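PDB 6IAI: DUF1076 domain-containing protein from Salmonella typhi, which acts as a type III secretion effector, an E3/E4 ubiquitin ligase that binds diubiquitin chains, represented here by its N-terminal part. Local coordinates for residues Asp33-Leu44 / Glu100-Gln111. Residues are numbered along the deposited sequence; the frame is centred on the assembly and turned at random.
Sequences DNRIDKLSENDL and EWQGNAIRLERQ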
# COMPACT_ATOMS: atom_id res chain seq x y z
N ASP A 33 8.45 -11.39 -12.54
CA ASP A 33 9.66 -10.70 -12.07
C ASP A 33 9.62 -10.36 -10.54
O ASP A 33 10.46 -9.59 -10.06
CB ASP A 33 9.96 -9.46 -12.93
CG ASP A 33 8.85 -8.43 -13.03
OD1 ASP A 33 7.82 -8.60 -12.33
OD2 ASP A 33 9.02 -7.44 -13.78
N ASN A 34 8.66 -10.98 -9.78
CA ASN A 34 8.52 -10.83 -8.31
C ASN A 34 8.08 -9.37 -7.92
O ASN A 34 8.62 -8.74 -7.01
CB ASN A 34 9.80 -11.30 -7.57
CG ASN A 34 9.65 -11.50 -6.09
OD1 ASN A 34 8.63 -12.02 -5.61
ND2 ASN A 34 10.68 -11.11 -5.34
N ARG A 35 7.10 -8.86 -8.68
CA ARG A 35 6.56 -7.53 -8.51
C ARG A 35 5.05 -7.60 -8.52
O ARG A 35 4.49 -8.56 -9.04
CB ARG A 35 7.03 -6.58 -9.64
CG ARG A 35 8.52 -6.26 -9.69
CD ARG A 35 9.01 -5.47 -8.50
NE ARG A 35 10.46 -5.22 -8.58
CZ ARG A 35 11.39 -6.06 -8.14
NH1 ARG A 35 11.05 -7.21 -7.58
NH2 ARG A 35 12.68 -5.75 -8.26
N ILE A 36 4.39 -6.58 -7.96
CA ILE A 36 2.94 -6.51 -7.95
C ILE A 36 2.42 -6.30 -9.39
O ILE A 36 3.03 -5.57 -10.18
CB ILE A 36 2.38 -5.46 -6.93
CG1 ILE A 36 2.97 -4.05 -7.15
CG2 ILE A 36 2.56 -5.94 -5.47
CD1 ILE A 36 2.09 -2.88 -6.75
N ASP A 37 1.34 -6.95 -9.74
CA ASP A 37 0.69 -6.74 -11.02
C ASP A 37 -0.25 -5.55 -10.83
O ASP A 37 -0.24 -4.91 -9.77
CB ASP A 37 -0.10 -8.01 -11.44
CG ASP A 37 -0.30 -8.25 -12.94
OD1 ASP A 37 -0.22 -7.27 -13.72
OD2 ASP A 37 -0.59 -9.41 -13.32
N LYS A 38 -1.08 -5.26 -11.82
CA LYS A 38 -2.04 -4.17 -11.77
C LYS A 38 -3.17 -4.50 -10.76
O LYS A 38 -3.78 -5.57 -10.86
CB LYS A 38 -2.56 -3.91 -13.21
CG LYS A 38 -3.79 -3.00 -13.37
CD LYS A 38 -3.59 -1.54 -12.89
CE LYS A 38 -4.74 -0.63 -13.27
NZ LYS A 38 -6.07 -1.17 -12.84
N LEU A 39 -3.40 -3.62 -9.75
CA LEU A 39 -4.49 -3.78 -8.78
C LEU A 39 -5.79 -3.46 -9.50
O LEU A 39 -5.77 -2.78 -10.53
CB LEU A 39 -4.36 -2.80 -7.59
CG LEU A 39 -3.13 -2.76 -6.69
CD1 LEU A 39 -3.51 -2.21 -5.33
CD2 LEU A 39 -2.49 -4.10 -6.50
N SER A 40 -6.94 -3.90 -8.96
CA SER A 40 -8.23 -3.58 -9.60
C SER A 40 -8.51 -2.08 -9.46
O SER A 40 -7.90 -1.41 -8.62
CB SER A 40 -9.36 -4.43 -9.01
OG SER A 40 -9.94 -3.90 -7.83
N GLU A 41 -9.43 -1.54 -10.27
CA GLU A 41 -9.82 -0.14 -10.19
C GLU A 41 -10.50 0.18 -8.88
O GLU A 41 -10.28 1.26 -8.33
CB GLU A 41 -10.71 0.25 -11.40
CG GLU A 41 -9.93 0.37 -12.71
CD GLU A 41 -8.81 1.40 -12.77
OE1 GLU A 41 -7.73 1.05 -13.30
OE2 GLU A 41 -9.01 2.54 -12.29
N ASN A 42 -11.30 -0.78 -8.34
CA ASN A 42 -11.98 -0.65 -7.04
C ASN A 42 -10.94 -0.55 -5.91
O ASN A 42 -11.13 0.25 -5.02
CB ASN A 42 -12.90 -1.84 -6.76
CG ASN A 42 -14.20 -1.88 -7.50
OD1 ASN A 42 -14.83 -0.85 -7.80
ND2 ASN A 42 -14.72 -3.09 -7.66
N ASP A 43 -9.85 -1.33 -5.98
CA ASP A 43 -8.74 -1.33 -5.02
C ASP A 43 -8.02 0.01 -5.02
O ASP A 43 -7.87 0.63 -3.95
CB ASP A 43 -7.76 -2.48 -5.29
CG ASP A 43 -8.32 -3.88 -5.06
OD1 ASP A 43 -9.39 -3.99 -4.41
OD2 ASP A 43 -7.69 -4.86 -5.52
N LEU A 44 -7.67 0.51 -6.23
CA LEU A 44 -7.03 1.81 -6.41
C LEU A 44 -7.93 2.96 -5.94
O LEU A 44 -7.45 3.87 -5.26
CB LEU A 44 -6.61 2.01 -7.88
CG LEU A 44 -5.58 1.01 -8.41
CD1 LEU A 44 -5.51 1.07 -9.93
CD2 LEU A 44 -4.20 1.22 -7.73
N GLU A 100 12.64 -5.41 -4.06
CA GLU A 100 11.24 -5.61 -4.47
C GLU A 100 10.32 -4.60 -3.82
O GLU A 100 9.36 -4.18 -4.47
CB GLU A 100 10.72 -7.05 -4.25
CG GLU A 100 10.75 -7.54 -2.82
CD GLU A 100 9.78 -8.66 -2.50
OE1 GLU A 100 10.21 -9.60 -1.81
OE2 GLU A 100 8.61 -8.60 -2.94
N TRP A 101 10.61 -4.23 -2.57
CA TRP A 101 9.85 -3.26 -1.82
C TRP A 101 9.79 -1.92 -2.58
O TRP A 101 8.69 -1.43 -2.86
CB TRP A 101 10.47 -3.08 -0.44
CG TRP A 101 9.48 -2.78 0.64
CD1 TRP A 101 8.22 -2.26 0.48
CD2 TRP A 101 9.69 -2.88 2.06
NE1 TRP A 101 7.62 -2.09 1.71
CE2 TRP A 101 8.51 -2.44 2.69
CE3 TRP A 101 10.78 -3.30 2.85
CZ2 TRP A 101 8.37 -2.42 4.09
CZ3 TRP A 101 10.63 -3.30 4.24
CH2 TRP A 101 9.44 -2.86 4.84
N GLN A 102 10.97 -1.40 -3.01
CA GLN A 102 11.12 -0.16 -3.79
C GLN A 102 10.42 -0.22 -5.16
O GLN A 102 9.72 0.73 -5.54
CB GLN A 102 12.60 0.22 -3.94
CG GLN A 102 12.89 1.56 -4.64
CD GLN A 102 12.39 2.76 -3.86
OE1 GLN A 102 11.27 3.23 -4.06
NE2 GLN A 102 13.21 3.26 -2.94
N GLY A 103 10.60 -1.33 -5.86
CA GLY A 103 9.99 -1.56 -7.17
C GLY A 103 8.49 -1.61 -7.12
O GLY A 103 7.81 -1.08 -8.02
N ASN A 104 7.96 -2.24 -6.06
CA ASN A 104 6.52 -2.35 -5.83
C ASN A 104 5.95 -0.98 -5.45
O ASN A 104 4.87 -0.62 -5.92
CB ASN A 104 6.24 -3.36 -4.74
CG ASN A 104 6.39 -4.79 -5.17
OD1 ASN A 104 6.20 -5.14 -6.33
ND2 ASN A 104 6.66 -5.64 -4.21
N ALA A 105 6.71 -0.21 -4.63
CA ALA A 105 6.35 1.14 -4.22
C ALA A 105 6.19 2.05 -5.44
O ALA A 105 5.17 2.74 -5.53
CB ALA A 105 7.38 1.69 -3.24
N ILE A 106 7.12 1.95 -6.44
CA ILE A 106 7.10 2.68 -7.72
C ILE A 106 5.84 2.33 -8.48
O ILE A 106 5.15 3.21 -8.99
CB ILE A 106 8.38 2.38 -8.59
CG1 ILE A 106 9.72 2.90 -7.99
CG2 ILE A 106 8.22 2.89 -10.02
CD1 ILE A 106 9.79 4.32 -7.54
N ARG A 107 5.56 1.02 -8.60
CA ARG A 107 4.41 0.48 -9.35
C ARG A 107 3.10 0.92 -8.76
O ARG A 107 2.21 1.36 -9.50
CB ARG A 107 4.49 -1.05 -9.43
CG ARG A 107 5.49 -1.53 -10.48
CD ARG A 107 5.90 -2.96 -10.24
NE ARG A 107 7.08 -3.30 -11.02
CZ ARG A 107 7.04 -3.91 -12.20
NH1 ARG A 107 5.88 -4.28 -12.73
NH2 ARG A 107 8.17 -4.16 -12.85
N LEU A 108 2.98 0.85 -7.42
CA LEU A 108 1.79 1.31 -6.72
C LEU A 108 1.54 2.80 -6.99
O LEU A 108 0.42 3.17 -7.37
CB LEU A 108 1.84 0.98 -5.20
CG LEU A 108 0.59 1.33 -4.41
CD1 LEU A 108 -0.66 0.66 -4.99
CD2 LEU A 108 0.79 1.07 -2.93
N GLU A 109 2.59 3.64 -6.87
CA GLU A 109 2.52 5.09 -7.17
C GLU A 109 2.05 5.36 -8.59
O GLU A 109 1.12 6.14 -8.81
CB GLU A 109 3.86 5.76 -6.90
CG GLU A 109 3.69 7.23 -6.58
CD GLU A 109 4.98 7.91 -6.21
OE1 GLU A 109 5.42 7.76 -5.05
OE2 GLU A 109 5.57 8.56 -7.10
N ARG A 110 2.64 4.64 -9.55
CA ARG A 110 2.31 4.74 -10.97
C ARG A 110 0.85 4.41 -11.20
O ARG A 110 0.18 5.14 -11.91
CB ARG A 110 3.24 3.81 -11.77
CG ARG A 110 3.18 3.98 -13.29
CD ARG A 110 4.25 3.13 -13.95
NE ARG A 110 5.60 3.64 -13.70
CZ ARG A 110 6.65 2.89 -13.37
NH1 ARG A 110 6.52 1.57 -13.23
NH2 ARG A 110 7.84 3.45 -13.17
N GLN A 111 0.33 3.33 -10.57
CA GLN A 111 -1.08 2.94 -10.72
C GLN A 111 -2.05 3.93 -10.06
O GLN A 111 -3.13 4.20 -10.60
CB GLN A 111 -1.31 1.54 -10.18
CG GLN A 111 -0.54 0.43 -10.92
CD GLN A 111 -0.83 -0.89 -10.24
OE1 GLN A 111 -1.99 -1.24 -9.97
NE2 GLN A 111 0.23 -1.64 -9.92
O HOH W 1 6.63 -8.82 -4.66
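D33 reaches R107 in a long salt bridge, OD2 to NH2 3.5 Å, the carboxylate turned nearly perpendicular to the guanidinium (86°). At N34 the backbone does the work: its O takes a hydrogen bond from R35 NH1, and a water links the same O to E100 OE2 and N104 ND2, while the carboxylate of E100 also pairs with R97. R35 bends at chi2 (-66°) and lays its guanidinium over the start of 100-111, one face on E100 CA; its CB and CG in turn cover a face of the R107 guanidinium, R35 CG to R107 NE 3.6 Å. I36 N donates to N104 OD1 (2.8 Å) from above the amide's carbonyl plane, and I36 CD1 packs against L108 CB at 4.2 Å. After a turn at D33-N34, the extended residues 35-40 thus run along one side of helix 91-113 before entering helix 41-53, in the N-terminal part of this NleG-family effector; I36, L39 and L108 also meet L63 of the mixed sheet. The extended side chain of Q111 brings its amide to this backbone, NE2 giving D37 O a weak bond. K38 passes its CD by Q111 OE1 (3.3 Å), then curls back so that NZ bonds L39 O and bridges to E41. L39 N donates to Q111 OE1 at 2.8 Å. S40 OG caps helix 41-53 through D43 N, and from its first turn L44 CD2 rests on Q111 CB (3.8 Å).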